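Local coordinates for protein Co-type Nitrile Hydratase beta subunit (Pseudomonas putida, PDB 3QYH) that probably forms, with its alpha subunit partner, a cobalt-dependent nitrile hydratase that hydrates nitriles to the corresponding amides, at residues Asn143-Pro151 against Thr170-Lys178. Sequence-based numbering, arbitrary orientation.
Sequences NPVGHTRMP and TPDTAAHGK
In the SH3-like C-terminal region of the beta subunit, residues 143-151, in the loop between strands 136-139 and 158-168, pack on the short helix 171-174 and the turn after it, G146 to R149 meeting P171, D172, A175 and H176. Near one end of the contact the backbone N of H147 donates to NE2 of H176, 2.8 Å away and almost straight at 177°; the donor lies close to the imidazole plane, so this nitrogen acts as acceptor, and the bond favours the ring edge turned to the loop. G146 CA sits 3.5 Å from the same H176 NE2. H147, its CG anti to the backbone N (chi1 -177°), lies against the P171 and A175 side of the short helix: CB touches A175 CB at 3.7 Å, and CD2 at the ring edge comes to 3.7 Å from P171 O, near the ring plane. Its ND1 bonds to E56 of helix 48-56. One residue on, T148 OG1 donates to D172 OD1 at 2.7 Å, on the syn side and 26° out of the carboxylate plane, while D172 CA makes a CH...O contact of 3.4 Å with H147 O. The other carboxylate oxygen, OD2, bonds to the hydroxyl of Y215, which also accepts from R149 N. Without the carboxylate, as with an alanine at D172, T148 OG1 would probably lose its acceptor and the Y215 hydroxyl its carboxylate partner. R149 lays CG against P171 CG at 3.8 Å, crossing it at about a right angle, and its bent chain carries the guanidinium to a modified side chain of the neighbouring subunit. With the R149 side chain about 5 Å from the cobalt(III) ion, the arrangement is consistent with the second shell of the metal site at the subunit interface, as in cobalt-type nitrile hydratases.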
ATOM      1  N   ASN B 143       8.341  -9.491  19.655  1.00 13.88           N
ATOM      2  CA  ASN B 143       6.991  -9.036  19.903  1.00 15.64           C
ATOM      3  C   ASN B 143       6.997  -7.643  20.483  1.00 17.48           C
ATOM      4  O   ASN B 143       6.501  -7.426  21.578  1.00 16.53           O
ATOM      5  CB  ASN B 143       6.243 -10.041  20.799  1.00 13.67           C
ATOM      6  CG  ASN B 143       5.950 -11.328  20.083  1.00 18.54           C
ATOM      7  OD1 ASN B 143       4.977 -11.418  19.320  1.00 17.17           O
ATOM      8  ND2 ASN B 143       6.800 -12.336  20.298  1.00 17.05           N
ATOM      9  N   PRO B 144       7.548  -6.682  19.722  1.00 16.34           N
ATOM     10  CA  PRO B 144       7.681  -5.312  20.213  1.00 15.44           C
ATOM     11  C   PRO B 144       6.316  -4.694  20.417  1.00 18.61           C
ATOM     12  O   PRO B 144       5.404  -5.023  19.661  1.00 13.66           O
ATOM     13  CB  PRO B 144       8.367  -4.576  19.059  1.00 17.25           C
ATOM     14  CG  PRO B 144       8.237  -5.437  17.863  1.00 16.53           C
ATOM     15  CD  PRO B 144       7.883  -6.828  18.296  1.00 18.20           C
ATOM     16  N   VAL B 145       6.178  -3.802  21.399  1.00 15.40           N
ATOM     17  CA  VAL B 145       4.937  -3.066  21.563  1.00 21.29           C
ATOM     18  C   VAL B 145       4.899  -1.895  20.588  1.00 17.68           C
ATOM     19  O   VAL B 145       3.827  -1.394  20.263  1.00 17.69           O
ATOM     20  CB  VAL B 145       4.759  -2.541  23.001  1.00 22.09           C
ATOM     21  CG1 VAL B 145       4.666  -3.707  23.967  1.00 24.72           C
ATOM     22  CG2 VAL B 145       5.910  -1.624  23.364  1.00 24.64           C
ATOM     23  N   GLY B 146       6.069  -1.478  20.122  1.00 15.92           N
ATOM     24  CA  GLY B 146       6.166  -0.393  19.160  1.00 16.68           C
ATOM     25  C   GLY B 146       6.017  -0.859  17.719  1.00 16.27           C
ATOM     26  O   GLY B 146       5.620  -1.993  17.442  1.00 13.76           O
ATOM     27  N   HIS B 147       6.348   0.030  16.790  1.00 14.37           N
ATOM     28  CA  HIS B 147       6.070  -0.194  15.371  1.00 12.42           C
ATOM     29  C   HIS B 147       7.043  -1.227  14.786  1.00 13.26           C
ATOM     30  O   HIS B 147       8.244  -1.142  15.032  1.00 13.92           O
ATOM     31  CB  HIS B 147       6.187   1.135  14.609  1.00 12.69           C
ATOM     32  CG  HIS B 147       5.860   1.035  13.145  1.00 13.77           C
ATOM     33  ND1 HIS B 147       4.621   0.643  12.679  1.00 13.68           N
ATOM     34  CD2 HIS B 147       6.607   1.307  12.046  1.00 11.98           C
ATOM     35  CE1 HIS B 147       4.619   0.670  11.353  1.00 14.88           C
ATOM     36  NE2 HIS B 147       5.810   1.072  10.944  1.00 13.47           N
ATOM     37  N   THR B 148       6.531  -2.181  14.006  1.00  8.89           N
ATOM     38  CA  THR B 148       7.385  -3.121  13.294  1.00 10.23           C
ATOM     39  C   THR B 148       6.692  -3.600  12.028  1.00 13.48           C
ATOM     40  O   THR B 148       5.466  -3.495  11.912  1.00 12.98           O
ATOM     41  CB  THR B 148       7.759  -4.345  14.177  1.00 16.30           C
ATOM     42  OG1 THR B 148       8.878  -5.039  13.600  1.00 16.00           O
ATOM     43  CG2 THR B 148       6.570  -5.316  14.325  1.00 12.07           C
ATOM     44  N   ARG B 149       7.467  -4.128  11.074  1.00 13.36           N
ATOM     45  CA  ARG B 149       6.873  -4.565   9.805  1.00 13.83           C
ATOM     46  C   ARG B 149       6.993  -6.065   9.554  1.00 16.98           C
ATOM     47  O   ARG B 149       6.797  -6.508   8.419  1.00 15.76           O
ATOM     48  CB  ARG B 149       7.477  -3.794   8.605  1.00 11.85           C
ATOM     49  CG  ARG B 149       7.302  -2.277   8.687  1.00 11.87           C
ATOM     50  CD  ARG B 149       5.805  -1.886   8.682  1.00 13.22           C
ATOM     51  NE  ARG B 149       5.232  -2.049   7.356  1.00 13.97           N
ATOM     52  CZ  ARG B 149       3.958  -1.840   7.050  1.00 13.15           C
ATOM     53  NH1 ARG B 149       3.074  -1.466   7.978  1.00  8.72           N
ATOM     54  NH2 ARG B 149       3.575  -2.002   5.798  1.00 11.97           N
ATOM     55  N   MET B 150       7.308  -6.841  10.592  1.00 11.81           N
ATOM     56  CA  MET B 150       7.286  -8.294  10.483  1.00 16.73           C
ATOM     57  C   MET B 150       5.942  -8.804  10.933  1.00 14.01           C
ATOM     58  O   MET B 150       5.640  -8.778  12.135  1.00 15.45           O
ATOM     59  CB  MET B 150       8.420  -8.978  11.304  1.00 15.58           C
ATOM     60  CG  MET B 150       8.615  -8.508  12.731  1.00 15.63           C
ATOM     61  SD  MET B 150       9.400  -9.831  13.743  1.00 19.46           S
ATOM     62  CE  MET B 150      11.048  -9.871  13.043  1.00 15.92           C
ATOM     63  N   PRO B 151       5.109  -9.244   9.980  1.00 13.40           N
ATOM     64  CA  PRO B 151       3.766  -9.657  10.395  1.00 13.49           C
ATOM     65  C   PRO B 151       3.836 -10.838  11.357  1.00 16.02           C
ATOM     66  O   PRO B 151       4.755 -11.662  11.271  1.00 11.56           O
ATOM     67  CB  PRO B 151       3.098 -10.088   9.095  1.00 11.96           C
ATOM     68  CG  PRO B 151       3.877  -9.343   7.985  1.00 12.05           C
ATOM     69  CD  PRO B 151       5.311  -9.339   8.520  1.00 12.74           C
ATOM     70  N   THR B 170      14.921   1.925   8.378  1.00 15.90           N
ATOM     71  CA  THR B 170      14.251   0.969   9.256  1.00 15.83           C
ATOM     72  C   THR B 170      13.071   1.627   9.980  1.00 13.78           C
ATOM     73  O   THR B 170      13.259   2.555  10.785  1.00 15.25           O
ATOM     74  CB  THR B 170      15.247   0.398  10.304  1.00 18.25           C
ATOM     75  OG1 THR B 170      16.282  -0.329   9.635  1.00 15.39           O
ATOM     76  CG2 THR B 170      14.523  -0.533  11.305  1.00 18.03           C
ATOM     77  N   PRO B 171      11.849   1.134   9.726  1.00 14.85           N
ATOM     78  CA  PRO B 171      10.646   1.738  10.311  1.00 12.96           C
ATOM     79  C   PRO B 171      10.606   1.574  11.823  1.00 17.03           C
ATOM     80  O   PRO B 171      10.131   2.487  12.491  1.00 14.97           O
ATOM     81  CB  PRO B 171       9.492   0.962   9.658  1.00 11.32           C
ATOM     82  CG  PRO B 171      10.097   0.287   8.490  1.00 20.11           C
ATOM     83  CD  PRO B 171      11.515  -0.017   8.881  1.00 14.58           C
ATOM     84  N   ASP B 172      11.121   0.464  12.357  1.00 16.04           N
ATOM     85  CA  ASP B 172      11.074   0.236  13.804  1.00 15.53           C
ATOM     86  C   ASP B 172      11.739   1.363  14.588  1.00 22.58           C
ATOM     87  O   ASP B 172      11.307   1.705  15.685  1.00 15.90           O
ATOM     88  CB  ASP B 172      11.744  -1.090  14.194  1.00 16.56           C
ATOM     89  CG  ASP B 172      11.180  -2.275  13.430  1.00 21.34           C
ATOM     90  OD1 ASP B 172      10.854  -3.294  14.070  1.00 18.56           O
ATOM     91  OD2 ASP B 172      11.076  -2.194  12.180  1.00 17.70           O
ATOM     92  N   THR B 173      12.807   1.927  14.038  1.00 17.21           N
ATOM     93  CA  THR B 173      13.481   3.024  14.713  1.00 15.88           C
ATOM     94  C   THR B 173      12.945   4.389  14.260  1.00 16.96           C
ATOM     95  O   THR B 173      12.817   5.319  15.064  1.00 16.96           O
ATOM     96  CB  THR B 173      15.004   2.949  14.484  1.00 23.46           C
ATOM     97  OG1 THR B 173      15.263   2.793  13.081  1.00 17.14           O
ATOM     98  CG2 THR B 173      15.585   1.745  15.234  1.00 20.49           C
ATOM     99  N   ALA B 174      12.622   4.510  12.977  1.00 15.89           N
ATOM    100  CA  ALA B 174      12.186   5.798  12.445  1.00 15.60           C
ATOM    101  C   ALA B 174      10.838   6.222  13.007  1.00 15.86           C
ATOM    102  O   ALA B 174      10.542   7.399  13.062  1.00 17.96           O
ATOM    103  CB  ALA B 174      12.136   5.754  10.919  1.00 14.97           C
ATOM    104  N   ALA B 175      10.003   5.265  13.394  1.00 14.05           N
ATOM    105  CA  ALA B 175       8.709   5.613  13.965  1.00 13.97           C
ATOM    106  C   ALA B 175       8.822   6.120  15.404  1.00 17.42           C
ATOM    107  O   ALA B 175       7.852   6.627  15.959  1.00 17.29           O
ATOM    108  CB  ALA B 175       7.758   4.411  13.917  1.00 15.96           C
ATOM    109  N   HIS B 176       9.985   5.951  16.018  1.00 15.55           N
ATOM    110  CA  HIS B 176      10.122   6.205  17.466  1.00 18.19           C
ATOM    111  C   HIS B 176      11.285   7.148  17.813  1.00 26.24           C
ATOM    112  O   HIS B 176      11.878   7.045  18.887  1.00 22.86           O
ATOM    113  CB  HIS B 176      10.242   4.882  18.246  1.00 18.36           C
ATOM    114  CG  HIS B 176       9.041   3.995  18.115  1.00 19.90           C
ATOM    115  ND1 HIS B 176       7.858   4.237  18.787  1.00 15.32           N
ATOM    116  CD2 HIS B 176       8.831   2.878  17.372  1.00 14.20           C
ATOM    117  CE1 HIS B 176       6.972   3.309  18.463  1.00 14.94           C
ATOM    118  NE2 HIS B 176       7.540   2.469  17.613  1.00 15.83           N
ATOM    119  N   GLY B 177      11.625   8.039  16.884  1.00 19.71           N
ATOM    120  CA  GLY B 177      12.684   9.008  17.100  1.00 21.03           C
ATOM    121  C   GLY B 177      14.069   8.438  17.370  1.00 25.66           C
ATOM    122  O   GLY B 177      14.883   9.092  18.013  1.00 28.29           O
ATOM    123  N   LYS B 178      14.352   7.241  16.868  1.00 20.95           N
ATOM    124  CA  LYS B 178      15.639   6.587  17.109  1.00 21.81           C
ATOM    125  C   LYS B 178      16.510   6.558  15.864  1.00 27.41           C
ATOM    126  O   LYS B 178      17.490   5.828  15.807  1.00 28.75           O
ATOM    127  CB  LYS B 178      15.424   5.147  17.600  1.00 19.88           C
ATOM    128  CG  LYS B 178      14.773   5.069  18.973  1.00 30.01           C
ATOM    129  CD  LYS B 178      14.658   3.626  19.448  1.00 38.32           C
ATOM    130  CE  LYS B 178      13.886   3.517  20.763  1.00 53.68           C
ATOM    131  NZ  LYS B 178      14.562   4.250  21.866  1.00 66.77           N
TER